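Local coordinates for protein bifunctional endo-1,4-beta-xylanase A (Neocallimastix patriciarum, PDB 2VG9) that hydrolyses internal beta-1,4-xylosidic linkages of xylan as a family 11 endo-xylanase, here in a loop-swap variant of the fungal enzyme, at residues Y70-Y81 / R167-F178. Sequence-based numbering, arbitrary orientation.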
ATOM      1  N   TYR A  70      -3.529  11.411  14.876  1.00 14.74           N
ATOM      2  CA  TYR A  70      -2.513  10.558  15.517  1.00 14.91           C
ATOM      3  C   TYR A  70      -1.187  11.332  15.574  1.00 15.38           C
ATOM      4  O   TYR A  70      -0.683  11.812  14.529  1.00 15.81           O
ATOM      5  CB  TYR A  70      -2.368   9.262  14.736  1.00 14.07           C
ATOM      6  CG  TYR A  70      -3.613   8.427  14.736  1.00 13.49           C
ATOM      7  CD1 TYR A  70      -3.827   7.460  15.733  1.00 12.09           C
ATOM      8  CD2 TYR A  70      -4.584   8.583  13.737  1.00 13.00           C
ATOM      9  CE1 TYR A  70      -4.988   6.662  15.729  1.00 12.14           C
ATOM     10  CE2 TYR A  70      -5.748   7.810  13.741  1.00 12.49           C
ATOM     11  CZ  TYR A  70      -5.936   6.858  14.732  1.00 12.86           C
ATOM     12  OH  TYR A  70      -7.070   6.110  14.714  1.00 14.18           O
ATOM     13  N   ASP A  71      -0.631  11.460  16.779  1.00 15.76           N
ATOM     14  CA  ASP A  71       0.580  12.266  17.001  1.00 15.87           C
ATOM     15  C   ASP A  71       1.771  11.737  16.232  1.00 15.21           C
ATOM     16  O   ASP A  71       2.515  12.510  15.623  1.00 14.05           O
ATOM     17  CB  ASP A  71       0.918  12.356  18.488  1.00 18.32           C
ATOM     18  CG  ASP A  71       0.054  13.389  19.229  1.00 21.27           C
ATOM     19  OD1 ASP A  71      -0.510  14.308  18.584  1.00 24.64           O
ATOM     20  OD2 ASP A  71      -0.056  13.273  20.464  1.00 25.83           O
ATOM     21  N   TYR A  72       1.933  10.412  16.252  1.00 13.54           N
ATOM     22  CA  TYR A  72       3.053   9.766  15.592  1.00 12.89           C
ATOM     23  C   TYR A  72       2.607   8.407  15.064  1.00 12.82           C
ATOM     24  O   TYR A  72       1.945   7.652  15.773  1.00 12.94           O
ATOM     25  CB  TYR A  72       4.249   9.609  16.561  1.00 12.91           C
ATOM     26  CG  TYR A  72       5.513   9.201  15.862  1.00 12.27           C
ATOM     27  CD1 TYR A  72       6.422  10.162  15.425  1.00 12.46           C
ATOM     28  CD2 TYR A  72       5.798   7.847  15.621  1.00 10.83           C
ATOM     29  CE1 TYR A  72       7.592   9.796  14.767  1.00 12.60           C
ATOM     30  CE2 TYR A  72       6.988   7.456  14.965  1.00 13.05           C
ATOM     31  CZ  TYR A  72       7.872   8.443  14.534  1.00 13.98           C
ATOM     32  OH  TYR A  72       9.035   8.102  13.856  1.00 11.74           O
ATOM     33  N   ILE A  73       2.939   8.111  13.805  1.00 11.32           N
ATOM     34  CA  ILE A  73       2.703   6.769  13.252  1.00 11.06           C
ATOM     35  C   ILE A  73       4.027   6.358  12.618  1.00 10.62           C
ATOM     36  O   ILE A  73       4.530   7.043  11.732  1.00  9.94           O
ATOM     37  CB  ILE A  73       1.532   6.709  12.227  1.00 10.97           C
ATOM     38  CG1 ILE A  73       0.214   7.239  12.826  1.00 11.72           C
ATOM     39  CG2 ILE A  73       1.366   5.231  11.653  1.00  9.95           C
ATOM     40  CD1 ILE A  73      -0.938   7.384  11.752  1.00 11.72           C
ATOM     41  N   GLY A  74       4.612   5.274  13.125  1.00 10.65           N
ATOM     42  CA  GLY A  74       5.866   4.752  12.571  1.00 11.01           C
ATOM     43  C   GLY A  74       5.660   3.429  11.841  1.00 10.88           C
ATOM     44  O   GLY A  74       4.794   2.615  12.229  1.00 11.01           O
ATOM     45  N   LEU A  75       6.438   3.211  10.782  1.00 10.11           N
ATOM     46  CA  LEU A  75       6.486   1.897  10.122  1.00  9.99           C
ATOM     47  C   LEU A  75       7.945   1.579   9.836  1.00  9.57           C
ATOM     48  O   LEU A  75       8.639   2.373   9.189  1.00  9.09           O
ATOM     49  CB  LEU A  75       5.624   1.836   8.832  1.00 10.24           C
ATOM     50  CG  LEU A  75       5.515   0.477   8.060  1.00  9.81           C
ATOM     51  CD1 LEU A  75       4.187   0.354   7.315  1.00  9.45           C
ATOM     52  CD2 LEU A  75       6.651   0.292   7.041  1.00  8.09           C
ATOM     53  N   ASP A  76       8.390   0.412  10.311  1.00  8.50           N
ATOM     54  CA  ASP A  76       9.753  -0.042  10.094  1.00  8.79           C
ATOM     55  C   ASP A  76       9.633  -1.342   9.350  1.00  8.57           C
ATOM     56  O   ASP A  76       8.795  -2.160   9.699  1.00  9.34           O
ATOM     57  CB  ASP A  76      10.462  -0.278  11.426  1.00  8.60           C
ATOM     58  CG  ASP A  76      10.636   0.983  12.223  1.00  9.53           C
ATOM     59  OD1 ASP A  76      11.227   1.918  11.710  1.00  8.60           O
ATOM     60  OD2 ASP A  76      10.178   1.046  13.382  1.00 12.46           O
ATOM     61  N   TYR A  77      10.441  -1.527   8.320  1.00  8.07           N
ATOM     62  CA  TYR A  77      10.346  -2.712   7.478  1.00  8.08           C
ATOM     63  C   TYR A  77      11.738  -3.121   6.968  1.00  8.92           C
ATOM     64  O   TYR A  77      12.658  -2.296   6.870  1.00  8.37           O
ATOM     65  CB  TYR A  77       9.345  -2.472   6.312  1.00  8.97           C
ATOM     66  CG  TYR A  77       9.890  -1.568   5.207  1.00  8.35           C
ATOM     67  CD1 TYR A  77      10.294  -2.106   3.972  1.00  8.81           C
ATOM     68  CD2 TYR A  77      10.009  -0.191   5.409  1.00  8.67           C
ATOM     69  CE1 TYR A  77      10.837  -1.258   2.941  1.00  9.44           C
ATOM     70  CE2 TYR A  77      10.539   0.664   4.410  1.00  8.10           C
ATOM     71  CZ  TYR A  77      10.953   0.115   3.189  1.00  8.83           C
ATOM     72  OH  TYR A  77      11.452   0.956   2.262  1.00  6.62           O
ATOM     73  N   ALA A  78      11.905  -4.411   6.692  1.00  8.99           N
ATOM     74  CA  ALA A  78      13.056  -4.903   5.906  1.00  9.25           C
ATOM     75  C   ALA A  78      12.545  -6.040   5.017  1.00  9.32           C
ATOM     76  O   ALA A  78      11.851  -6.944   5.510  1.00  8.84           O
ATOM     77  CB  ALA A  78      14.208  -5.394   6.816  1.00  8.83           C
ATOM     78  N   ALA A  79      12.899  -5.967   3.730  1.00  8.77           N
ATOM     79  CA  ALA A  79      12.429  -6.880   2.683  1.00  9.57           C
ATOM     80  C   ALA A  79      13.500  -7.129   1.610  1.00 10.11           C
ATOM     81  O   ALA A  79      14.400  -6.321   1.420  1.00 10.90           O
ATOM     82  CB  ALA A  79      11.162  -6.325   2.009  1.00  8.56           C
ATOM     83  N   THR A  80      13.375  -8.259   0.918  1.00 11.56           N
ATOM     84  CA  THR A  80      13.949  -8.427  -0.419  1.00 13.00           C
ATOM     85  C   THR A  80      12.743  -8.420  -1.357  1.00 13.50           C
ATOM     86  O   THR A  80      11.664  -8.890  -1.005  1.00 14.29           O
ATOM     87  CB  THR A  80      14.780  -9.732  -0.575  1.00 13.18           C
ATOM     88  OG1 THR A  80      13.984 -10.836  -0.174  1.00 16.39           O
ATOM     89  CG2 THR A  80      16.012  -9.704   0.325  1.00 13.56           C
ATOM     90  N   TYR A  81      12.900  -7.788  -2.506  1.00 13.45           N
ATOM     91  CA  TYR A  81      11.801  -7.579  -3.428  1.00 14.34           C
ATOM     92  C   TYR A  81      12.409  -7.562  -4.827  1.00 15.07           C
ATOM     93  O   TYR A  81      13.398  -6.876  -5.061  1.00 13.88           O
ATOM     94  CB  TYR A  81      11.075  -6.274  -3.079  1.00 13.71           C
ATOM     95  CG  TYR A  81      10.347  -5.595  -4.198  1.00 14.64           C
ATOM     96  CD1 TYR A  81       9.290  -6.216  -4.873  1.00 15.00           C
ATOM     97  CD2 TYR A  81      10.687  -4.299  -4.562  1.00 12.62           C
ATOM     98  CE1 TYR A  81       8.599  -5.542  -5.900  1.00 11.50           C
ATOM     99  CE2 TYR A  81      10.012  -3.627  -5.578  1.00  9.72           C
ATOM    100  CZ  TYR A  81       8.991  -4.251  -6.245  1.00 12.44           C
ATOM    101  OH  TYR A  81       8.355  -3.563  -7.239  1.00 13.16           O
ATOM    102  N   ARG A 167      14.389   1.864  -2.187  1.00  8.44           N
ATOM    103  CA  ARG A 167      14.998   1.029  -1.184  1.00  8.14           C
ATOM    104  C   ARG A 167      14.038  -0.083  -0.760  1.00  8.37           C
ATOM    105  O   ARG A 167      12.860  -0.049  -1.121  1.00  7.31           O
ATOM    106  CB  ARG A 167      15.413   1.893   0.003  1.00  8.46           C
ATOM    107  CG  ARG A 167      14.241   2.486   0.743  1.00  7.77           C
ATOM    108  CD  ARG A 167      14.681   3.207   2.008  1.00  9.77           C
ATOM    109  NE  ARG A 167      13.500   3.734   2.711  1.00 10.98           N
ATOM    110  CZ  ARG A 167      13.526   4.262   3.934  1.00 11.07           C
ATOM    111  NH1 ARG A 167      14.691   4.385   4.585  1.00  9.05           N
ATOM    112  NH2 ARG A 167      12.392   4.705   4.483  1.00 10.52           N
ATOM    113  N   THR A 168      14.534  -1.062  -0.007  1.00  9.20           N
ATOM    114  CA  THR A 168      13.672  -2.174   0.451  1.00  9.35           C
ATOM    115  C   THR A 168      13.797  -2.409   1.942  1.00  9.28           C
ATOM    116  O   THR A 168      13.376  -3.457   2.442  1.00 10.34           O
ATOM    117  CB  THR A 168      13.957  -3.495  -0.288  1.00  9.93           C
ATOM    118  OG1 THR A 168      15.281  -3.918   0.003  1.00 15.12           O
ATOM    119  CG2 THR A 168      13.794  -3.371  -1.813  1.00 10.44           C
ATOM    120  N   SER A 169      14.341  -1.425   2.666  1.00 10.10           N
ATOM    121  CA  SER A 169      14.267  -1.437   4.140  1.00 10.07           C
ATOM    122  C   SER A 169      14.417  -0.044   4.724  1.00  9.96           C
ATOM    123  O   SER A 169      15.047   0.835   4.109  1.00  9.21           O
ATOM    124  CB  SER A 169      15.325  -2.382   4.757  1.00  9.59           C
ATOM    125  OG  SER A 169      16.615  -1.886   4.514  1.00 12.62           O
ATOM    126  N   GLY A 170      13.861   0.156   5.912  1.00  8.20           N
ATOM    127  CA  GLY A 170      14.106   1.392   6.607  1.00  8.57           C
ATOM    128  C   GLY A 170      12.959   1.840   7.480  1.00  8.21           C
ATOM    129  O   GLY A 170      12.016   1.099   7.673  1.00  9.18           O
ATOM    130  N   HIS A 171      13.073   3.054   8.013  1.00  8.26           N
ATOM    131  CA  HIS A 171      12.041   3.655   8.846  1.00  8.09           C
ATOM    132  C   HIS A 171      11.207   4.647   8.038  1.00  7.81           C
ATOM    133  O   HIS A 171      11.764   5.439   7.277  1.00  8.19           O
ATOM    134  CB  HIS A 171      12.688   4.425   9.985  1.00  8.85           C
ATOM    135  CG  HIS A 171      11.691   5.173  10.808  1.00  7.98           C
ATOM    136  ND1 HIS A 171      11.366   6.491  10.561  1.00 13.10           N
ATOM    137  CD2 HIS A 171      10.875   4.758  11.806  1.00  3.45           C
ATOM    138  CE1 HIS A 171      10.424   6.871  11.412  1.00  9.23           C
ATOM    139  NE2 HIS A 171      10.104   5.837  12.166  1.00 11.24           N
ATOM    140  N   ILE A 172       9.885   4.574   8.179  1.00  7.61           N
ATOM    141  CA  ILE A 172       8.989   5.573   7.594  1.00  7.51           C
ATOM    142  C   ILE A 172       8.152   6.220   8.703  1.00  7.12           C
ATOM    143  O   ILE A 172       7.433   5.538   9.450  1.00  6.63           O
ATOM    144  CB  ILE A 172       8.040   4.953   6.526  1.00  8.66           C
ATOM    145  CG1 ILE A 172       8.865   4.264   5.397  1.00  7.46           C
ATOM    146  CG2 ILE A 172       6.972   6.008   6.014  1.00  7.03           C
ATOM    147  CD1 ILE A 172       8.053   3.378   4.494  1.00  4.93           C
ATOM    148  N   THR A 173       8.264   7.541   8.799  1.00  7.32           N
ATOM    149  CA  THR A 173       7.366   8.329   9.624  1.00  7.72           C
ATOM    150  C   THR A 173       6.097   8.612   8.829  1.00  8.66           C
ATOM    151  O   THR A 173       5.923   9.689   8.227  1.00  8.84           O
ATOM    152  CB  THR A 173       8.024   9.624  10.141  1.00  7.50           C
ATOM    153  OG1 THR A 173       9.366   9.331  10.566  1.00  7.77           O
ATOM    154  CG2 THR A 173       7.177  10.251  11.293  1.00  3.92           C
ATOM    155  N   VAL A 174       5.210   7.620   8.845  1.00 10.01           N
ATOM    156  CA  VAL A 174       3.958   7.650   8.110  1.00  9.67           C
ATOM    157  C   VAL A 174       3.177   8.952   8.428  1.00 10.66           C
ATOM    158  O   VAL A 174       2.632   9.598   7.521  1.00 10.68           O
ATOM    159  CB  VAL A 174       3.109   6.385   8.439  1.00 11.06           C
ATOM    160  CG1 VAL A 174       1.720   6.475   7.831  1.00  9.95           C
ATOM    161  CG2 VAL A 174       3.840   5.085   7.934  1.00  9.19           C
ATOM    162  N   SER A 175       3.167   9.367   9.698  1.00 10.05           N
ATOM    163  CA  SER A 175       2.450  10.592  10.088  1.00 10.19           C
ATOM    164  C   SER A 175       3.008  11.867   9.424  1.00  9.81           C
ATOM    165  O   SER A 175       2.273  12.838   9.268  1.00  9.86           O
ATOM    166  CB  SER A 175       2.445  10.745  11.632  1.00 10.27           C
ATOM    167  OG  SER A 175       3.726  10.466  12.202  1.00  9.69           O
ATOM    168  N   ASP A 176       4.296  11.871   9.050  1.00 10.46           N
ATOM    169  CA  ASP A 176       4.935  13.012   8.352  1.00 10.88           C
ATOM    170  C   ASP A 176       4.447  13.139   6.879  1.00 11.05           C
ATOM    171  O   ASP A 176       4.279  14.241   6.375  1.00 12.01           O
ATOM    172  CB  ASP A 176       6.470  12.896   8.383  1.00 11.27           C
ATOM    173  CG  ASP A 176       7.086  13.438   9.655  1.00 12.55           C
ATOM    174  OD1 ASP A 176       6.321  13.833  10.574  1.00 12.96           O
ATOM    175  OD2 ASP A 176       8.347  13.448   9.725  1.00 11.15           O
ATOM    176  N   HIS A 177       4.221  12.002   6.210  1.00 10.62           N
ATOM    177  CA  HIS A 177       3.590  11.959   4.893  1.00  9.20           C
ATOM    178  C   HIS A 177       2.182  12.504   4.989  1.00  9.37           C
ATOM    179  O   HIS A 177       1.801  13.346   4.180  1.00  7.34           O
ATOM    180  CB  HIS A 177       3.595  10.540   4.318  1.00  8.64           C
ATOM    181  CG  HIS A 177       4.962  10.081   3.897  1.00 11.53           C
ATOM    182  ND1 HIS A 177       5.850   9.473   4.767  1.00 13.21           N
ATOM    183  CD2 HIS A 177       5.612  10.193   2.719  1.00  5.59           C
ATOM    184  CE1 HIS A 177       6.979   9.206   4.128  1.00  7.79           C
ATOM    185  NE2 HIS A 177       6.861   9.641   2.892  1.00  9.38           N
ATOM    186  N   PHE A 178       1.416  12.071   5.998  1.00  9.12           N
ATOM    187  CA  PHE A 178       0.035  12.613   6.155  1.00  9.89           C
ATOM    188  C   PHE A 178       0.076  14.139   6.326  1.00 10.95           C
ATOM    189  O   PHE A 178      -0.760  14.849   5.743  1.00 12.26           O
ATOM    190  CB  PHE A 178      -0.731  11.975   7.333  1.00  9.83           C
ATOM    191  CG  PHE A 178      -0.917  10.463   7.235  1.00  9.63           C
ATOM    192  CD1 PHE A 178      -0.677   9.777   6.034  1.00  9.44           C
ATOM    193  CD2 PHE A 178      -1.378   9.739   8.349  1.00  9.89           C
ATOM    194  CE1 PHE A 178      -0.859   8.367   5.951  1.00  9.61           C
ATOM    195  CE2 PHE A 178      -1.574   8.355   8.277  1.00  6.79           C
ATOM    196  CZ  PHE A 178      -1.341   7.677   7.069  1.00  8.98           C
TER
HETATM  197  O   HOH W   1      10.746   9.975  13.316  1.00 26.30           O
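Arg167 lies across Tyr77 with its guanidinium plane 82° from the phenol ring, Arg167 CG 3.5 Å from Tyr77 OH; Glu116 OE1 is hydrogen-bonded to that hydroxyl and salt-bridged to Arg167 NE. Within its own segment Arg167 NH2 is hydrogen-bonded to His171 O, which lies in the guanidinium plane, while NH2 itself stands above the carbonyl plane. Thr168 O accepts Ala79 N at 2.9 Å, a bent bond at 136°. Ser169 CA sits over a face of the Tyr77 ring, 3.9 Å from its centroid, a CH-pi contact. Tyr77 reaches this place because CG falls between its backbone N and carbonyl carbon (chi1 75°), folding the ring over the neighbouring strand; an alanine here would probably uncover Ser169 and Gly170 and leave Glu116 without its hydroxyl partner. Gly170 and Tyr77 exchange two backbone bonds, as do Ile172 and Leu75, whose Ile172 N to Leu75 O bond is 2.7 Å. Through these pairs 169-173 joins strand 73-86 as the edge strand of one sheet of the GH11 beta-jelly roll. Ile172 CD1 meets Tyr77 CE2 at 3.7 Å. Thr173 CG2 touches Tyr72 CE1, and one water bridges Thr173 OG1, also hydrogen-bonded to Asp133, and Tyr72 OH. Val174 CG2 packs on Leu75 CB, its CB on Ile73 CG2. Ser175 OG accepts Ile73 N at 3.0 Å in a nearly straight bond. Phe178 CE2 meets Ile73 CD1 at 3.7 Å, the side chains crossing roughly perpendicularly.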